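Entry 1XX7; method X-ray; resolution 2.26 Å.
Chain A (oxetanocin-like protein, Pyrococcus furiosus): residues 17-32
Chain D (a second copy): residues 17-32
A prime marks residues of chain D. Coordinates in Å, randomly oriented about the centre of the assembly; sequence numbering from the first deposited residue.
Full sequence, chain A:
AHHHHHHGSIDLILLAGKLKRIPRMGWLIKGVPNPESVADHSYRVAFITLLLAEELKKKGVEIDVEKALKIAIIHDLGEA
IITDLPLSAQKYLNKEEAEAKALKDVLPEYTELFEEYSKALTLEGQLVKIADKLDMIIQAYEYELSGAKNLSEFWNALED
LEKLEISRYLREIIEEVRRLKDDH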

# COMPACT_ATOMS: atom_id res chain seq x y z
N GLY A 17 2.56 7.17 -19.01
CA GLY A 17 2.17 7.30 -17.61
C GLY A 17 1.38 6.10 -17.07
O GLY A 17 1.46 5.79 -15.90
N LYS A 18 0.65 5.41 -17.92
CA LYS A 18 -0.03 4.18 -17.53
C LYS A 18 0.92 3.09 -16.97
O LYS A 18 0.58 2.36 -16.01
N LEU A 19 2.14 3.04 -17.53
CA LEU A 19 3.18 2.15 -17.03
C LEU A 19 3.62 2.45 -15.64
O LEU A 19 4.21 1.57 -15.02
N LYS A 20 3.35 3.67 -15.14
CA LYS A 20 3.69 3.98 -13.75
C LYS A 20 2.79 3.26 -12.77
O LYS A 20 3.15 3.07 -11.61
N ARG A 21 1.62 2.88 -13.23
CA ARG A 21 0.58 2.33 -12.38
C ARG A 21 0.33 0.84 -12.62
O ARG A 21 -0.09 0.16 -11.71
N ILE A 22 0.62 0.36 -13.83
CA ILE A 22 0.42 -1.04 -14.19
C ILE A 22 1.47 -1.93 -13.47
O ILE A 22 2.67 -1.67 -13.57
N PRO A 23 1.01 -2.89 -12.65
CA PRO A 23 1.98 -3.74 -11.95
C PRO A 23 2.62 -4.84 -12.83
O PRO A 23 2.08 -5.32 -13.85
N ARG A 24 3.84 -5.15 -12.46
CA ARG A 24 4.48 -6.34 -12.92
C ARG A 24 3.76 -7.55 -12.22
O ARG A 24 3.94 -7.81 -10.99
N MET A 25 2.95 -8.26 -13.01
CA MET A 25 1.94 -9.22 -12.50
C MET A 25 2.53 -10.49 -11.89
O MET A 25 2.00 -11.00 -10.91
N GLY A 26 3.62 -10.97 -12.45
CA GLY A 26 4.35 -12.11 -11.90
C GLY A 26 4.58 -11.96 -10.39
O GLY A 26 4.20 -12.84 -9.62
N TRP A 27 5.13 -10.82 -9.96
CA TRP A 27 5.35 -10.58 -8.52
C TRP A 27 4.01 -10.62 -7.76
O TRP A 27 3.88 -11.25 -6.72
N LEU A 28 3.02 -9.94 -8.32
CA LEU A 28 1.81 -9.64 -7.62
C LEU A 28 1.03 -10.91 -7.31
O LEU A 28 0.54 -11.12 -6.18
N ILE A 29 0.98 -11.77 -8.30
CA ILE A 29 0.35 -13.06 -8.19
C ILE A 29 1.09 -14.02 -7.22
O ILE A 29 0.45 -14.85 -6.60
N LYS A 30 2.41 -13.91 -7.15
CA LYS A 30 3.19 -14.57 -6.17
C LYS A 30 2.95 -14.11 -4.71
O LYS A 30 3.37 -14.78 -3.81
N GLY A 31 2.33 -12.95 -4.50
CA GLY A 31 2.13 -12.45 -3.15
C GLY A 31 3.12 -11.40 -2.72
O GLY A 31 3.14 -10.99 -1.56
N VAL A 32 3.99 -10.98 -3.62
CA VAL A 32 4.88 -9.87 -3.31
C VAL A 32 3.98 -8.65 -3.09
O VAL A 32 3.17 -8.32 -3.95
N GLY D 17 -7.50 -18.18 -4.49
CA GLY D 17 -6.79 -17.18 -3.67
C GLY D 17 -6.09 -16.05 -4.43
O GLY D 17 -5.98 -14.92 -3.94
N LYS D 18 -5.62 -16.37 -5.62
CA LYS D 18 -5.07 -15.38 -6.53
C LYS D 18 -6.02 -14.26 -6.84
O LYS D 18 -5.58 -13.20 -7.23
N LEU D 19 -7.33 -14.52 -6.73
CA LEU D 19 -8.30 -13.47 -6.89
C LEU D 19 -8.22 -12.41 -5.77
O LEU D 19 -8.61 -11.25 -5.99
N LYS D 20 -7.69 -12.79 -4.60
CA LYS D 20 -7.57 -11.85 -3.51
C LYS D 20 -6.47 -10.80 -3.84
O LYS D 20 -6.45 -9.73 -3.27
N ARG D 21 -5.61 -11.11 -4.81
CA ARG D 21 -4.43 -10.30 -5.14
C ARG D 21 -4.51 -9.67 -6.52
O ARG D 21 -3.85 -8.68 -6.76
N ILE D 22 -5.30 -10.25 -7.41
CA ILE D 22 -5.44 -9.76 -8.77
C ILE D 22 -6.35 -8.53 -8.77
O ILE D 22 -7.52 -8.60 -8.35
N PRO D 23 -5.82 -7.39 -9.22
CA PRO D 23 -6.60 -6.20 -9.18
C PRO D 23 -7.59 -6.08 -10.35
O PRO D 23 -7.37 -6.60 -11.48
N ARG D 24 -8.70 -5.42 -10.04
CA ARG D 24 -9.60 -4.90 -11.02
C ARG D 24 -8.92 -3.73 -11.72
O ARG D 24 -8.86 -2.60 -11.20
N MET D 25 -8.43 -4.04 -12.93
CA MET D 25 -7.51 -3.20 -13.71
C MET D 25 -8.11 -1.95 -14.29
O MET D 25 -7.41 -0.98 -14.45
N GLY D 26 -9.39 -1.97 -14.64
CA GLY D 26 -10.05 -0.75 -15.06
C GLY D 26 -9.76 0.42 -14.10
O GLY D 26 -9.30 1.47 -14.52
N TRP D 27 -10.01 0.21 -12.82
CA TRP D 27 -9.85 1.25 -11.81
C TRP D 27 -8.40 1.67 -11.70
O TRP D 27 -8.07 2.89 -11.69
N LEU D 28 -7.52 0.66 -11.64
CA LEU D 28 -6.07 0.86 -11.52
C LEU D 28 -5.53 1.78 -12.63
O LEU D 28 -4.74 2.69 -12.40
N ILE D 29 -6.01 1.55 -13.82
CA ILE D 29 -5.56 2.30 -14.96
C ILE D 29 -6.10 3.74 -14.93
O ILE D 29 -5.42 4.66 -15.40
N LYS D 30 -7.29 3.94 -14.34
CA LYS D 30 -7.84 5.26 -14.16
C LYS D 30 -7.11 6.10 -13.08
O LYS D 30 -7.24 7.29 -13.08
N GLY D 31 -6.31 5.45 -12.22
CA GLY D 31 -5.52 6.08 -11.18
C GLY D 31 -6.12 5.95 -9.78
O GLY D 31 -5.68 6.60 -8.84
N VAL D 32 -7.18 5.18 -9.65
CA VAL D 32 -7.70 4.80 -8.33
C VAL D 32 -6.60 4.13 -7.52
O VAL D 32 -6.05 3.15 -7.98

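Packing between residues 17-32 of two copies of the oxetanocin-like protein, which bury 691 Å² between them. The arrangement is reciprocal: the segment from Lys18 to Pro23 in each chain lies against the 25-30 helix and following turn of the other, so most contacts recur with the chains exchanged. Arg21 and Arg21′ point their CA-to-CB bonds toward the partner, and both side chains adopt m, t, m. Each reaches the Ile29 carbonyl in the last turn of the opposing helix: Arg21 NH2 donates to Ile29′ O at 2.8 Å, whereas Arg21′ NE and Arg21′ NH2 share Ile29 O, each at 3.2 Å. These carbonyls lie at the edge of the guanidinium, near its plane, where the N-H groups point. The arginine shaft passes over the turn after the helix, with Arg21′ CD 3.7 Å from Gly31 CA; a CB on Gly31 would lie 4.2 Å from Arg21′ CD, but at the backbone angles of Gly31 it would also be jammed against the carbonyl O of Lys30, which by itself calls for glycine. Leu28 and Leu28′ (both t, t) start sideways and bring their ends inward. Each fits a hollow formed by the backbone of Arg21 and the ring of Pro23 in the partner: Leu28 CD2 is 2.9 Å from Arg21′ O, a tight contact, while Leu28 CD1 meets Pro23′ CD at 3.9 Å. Met25 and Met25′ begin m, m and leave sideways, but their ends come nearer the partner, Met25 SD lying 4.2 Å from Pro23′ CD and Met25′ CE 4.1 Å from Ile22 CG1. Ile22 and Ile29 are m, t in both chains; their flanks meet, Ile29 CG1 to Ile22′ CG1 at 4.0 Å and Ile22 CG1 to Ile29′ CG1 at 4.1 Å. The other branch of Ile29 meets the lysine, with Ile29 CG2 3.7 Å from Lys18′ CD. In the reverse pair, Lys18 runs m, t, t and then bends at chi4 (-20°), which puts Lys18 NZ 3.7 Å from Ile29′ CG2.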

# COMPACT_ATOMS: atom_id res chain seq x y z
CB LYS A 18 -0.84 3.66 -18.69
CG LYS A 18 -2.08 4.44 -19.00
CD LYS A 18 -2.78 3.72 -20.18
CE LYS A 18 -4.08 4.36 -20.71
NZ LYS A 18 -4.63 5.24 -19.69
CB LEU A 19 4.42 2.16 -17.92
CG LEU A 19 4.29 1.73 -19.38
CD1 LEU A 19 5.69 1.48 -19.97
CD2 LEU A 19 3.44 0.53 -19.52
CB LYS A 20 3.65 5.47 -13.44
CG LYS A 20 4.67 6.31 -14.24
CD LYS A 20 4.59 7.75 -13.76
CE LYS A 20 5.35 8.76 -14.64
NZ LYS A 20 5.44 10.10 -13.92
CB ARG A 21 -0.70 3.10 -12.59
CG ARG A 21 -0.46 4.53 -12.29
CD ARG A 21 -1.70 5.30 -12.20
NE ARG A 21 -2.44 5.32 -13.44
CZ ARG A 21 -2.23 6.15 -14.46
NH1 ARG A 21 -1.22 7.00 -14.47
NH2 ARG A 21 -3.01 6.08 -15.52
CB ILE A 22 0.40 -1.21 -15.76
CG1 ILE A 22 -0.89 -0.60 -16.31
CG2 ILE A 22 0.47 -2.68 -16.18
CD1 ILE A 22 -0.88 -0.26 -17.82
CB PRO A 23 1.17 -4.35 -10.77
CG PRO A 23 -0.22 -4.22 -11.15
CD PRO A 23 -0.38 -3.22 -12.26
CB ARG A 24 5.96 -6.21 -12.55
CG ARG A 24 6.66 -5.12 -13.35
CD ARG A 24 7.22 -5.70 -14.67
NE ARG A 24 8.38 -6.55 -14.40
CZ ARG A 24 8.92 -7.44 -15.25
NH1 ARG A 24 9.99 -8.15 -14.88
NH2 ARG A 24 8.40 -7.65 -16.45
CB MET A 25 0.91 -9.59 -13.58
CG MET A 25 -0.14 -8.51 -13.82
SD MET A 25 -1.34 -8.20 -12.44
CE MET A 25 -1.51 -9.77 -11.78
CB TRP A 27 6.08 -9.25 -8.26
CG TRP A 27 7.29 -8.98 -9.16
CD1 TRP A 27 7.48 -7.90 -9.95
CD2 TRP A 27 8.45 -9.83 -9.35
NE1 TRP A 27 8.66 -8.01 -10.63
CE2 TRP A 27 9.29 -9.17 -10.27
CE3 TRP A 27 8.86 -11.08 -8.83
CZ2 TRP A 27 10.53 -9.71 -10.70
CZ3 TRP A 27 10.11 -11.63 -9.26
CH2 TRP A 27 10.91 -10.95 -10.20
CB LEU A 28 1.00 -8.65 -8.46
CG LEU A 28 -0.36 -8.12 -8.07
CD1 LEU A 28 -0.73 -6.87 -8.87
CD2 LEU A 28 -1.40 -9.23 -8.28
CB ILE A 29 0.16 -13.68 -9.59
CG1 ILE A 29 -0.84 -12.81 -10.39
CG2 ILE A 29 -0.40 -15.10 -9.47
CD1 ILE A 29 -0.94 -13.10 -11.81
CB LYS A 30 4.68 -14.42 -6.47
CG LYS A 30 5.14 -15.23 -7.64
CD LYS A 30 5.25 -16.67 -7.26
CE LYS A 30 5.61 -17.55 -8.41
NZ LYS A 30 6.07 -18.87 -7.81
CB VAL A 32 5.88 -9.58 -4.41
CG1 VAL A 32 6.66 -8.23 -4.09
CG2 VAL A 32 6.80 -10.75 -4.61
CB LYS D 18 -4.71 -16.02 -7.85
CG LYS D 18 -3.55 -17.00 -7.79
CD LYS D 18 -3.24 -17.44 -9.21
CE LYS D 18 -2.72 -18.83 -9.30
NZ LYS D 18 -1.28 -18.97 -9.42
CB LEU D 19 -9.70 -14.07 -7.03
CG LEU D 19 -10.01 -14.89 -8.31
CD1 LEU D 19 -11.54 -15.17 -8.43
CD2 LEU D 19 -9.49 -14.24 -9.61
CB LYS D 20 -7.29 -12.54 -2.16
CG LYS D 20 -8.22 -13.74 -1.81
CD LYS D 20 -7.87 -14.23 -0.42
CE LYS D 20 -8.72 -15.34 0.13
NZ LYS D 20 -8.42 -15.52 1.60
CB ARG D 21 -3.17 -11.20 -5.07
CG ARG D 21 -2.87 -11.66 -3.65
CD ARG D 21 -1.54 -12.37 -3.55
NE ARG D 21 -1.50 -13.58 -4.36
CZ ARG D 21 -2.08 -14.73 -4.02
NH1 ARG D 21 -2.82 -14.84 -2.91
NH2 ARG D 21 -1.97 -15.79 -4.81
CB ILE D 22 -5.93 -10.90 -9.72
CG1 ILE D 22 -4.74 -11.87 -9.94
CG2 ILE D 22 -6.38 -10.35 -11.04
CD1 ILE D 22 -5.13 -13.16 -10.53
CB PRO D 23 -5.53 -5.08 -9.20
CG PRO D 23 -4.41 -5.64 -9.95
CD PRO D 23 -4.46 -7.14 -9.79
CB ARG D 24 -10.91 -4.52 -10.37
CG ARG D 24 -11.58 -5.74 -9.69
CD ARG D 24 -12.60 -6.41 -10.62
NE ARG D 24 -13.71 -5.48 -10.83
CZ ARG D 24 -14.60 -5.51 -11.82
NH1 ARG D 24 -15.54 -4.57 -11.86
NH2 ARG D 24 -14.55 -6.44 -12.76
CB MET D 25 -6.86 -4.01 -14.85
CG MET D 25 -5.75 -4.92 -14.35
SD MET D 25 -4.19 -4.07 -13.84
CE MET D 25 -4.10 -2.85 -15.07
CB TRP D 27 -10.30 0.77 -10.43
CG TRP D 27 -11.61 0.08 -10.33
CD1 TRP D 27 -11.83 -1.18 -9.80
CD2 TRP D 27 -12.92 0.60 -10.69
NE1 TRP D 27 -13.18 -1.47 -9.82
CE2 TRP D 27 -13.87 -0.40 -10.37
CE3 TRP D 27 -13.37 1.82 -11.27
CZ2 TRP D 27 -15.23 -0.24 -10.59
CZ3 TRP D 27 -14.72 1.96 -11.51
CH2 TRP D 27 -15.64 0.95 -11.16
CB LEU D 28 -5.38 -0.53 -11.52
CG LEU D 28 -3.93 -0.68 -11.10
CD1 LEU D 28 -3.62 -2.12 -10.69
CD2 LEU D 28 -3.07 -0.24 -12.20
CB ILE D 29 -5.88 1.52 -16.28
CG1 ILE D 29 -4.86 0.37 -16.42
CG2 ILE D 29 -5.82 2.45 -17.51
CD1 ILE D 29 -5.00 -0.45 -17.60
CB LYS D 30 -9.33 5.19 -13.90
CG LYS D 30 -10.13 4.75 -15.12
CD LYS D 30 -10.05 5.79 -16.24
CE LYS D 30 -11.07 5.56 -17.35
NZ LYS D 30 -11.65 6.88 -17.71
CB VAL D 32 -8.88 3.84 -8.45
CG1 VAL D 32 -9.36 3.41 -7.07
CG2 VAL D 32 -9.97 4.47 -9.24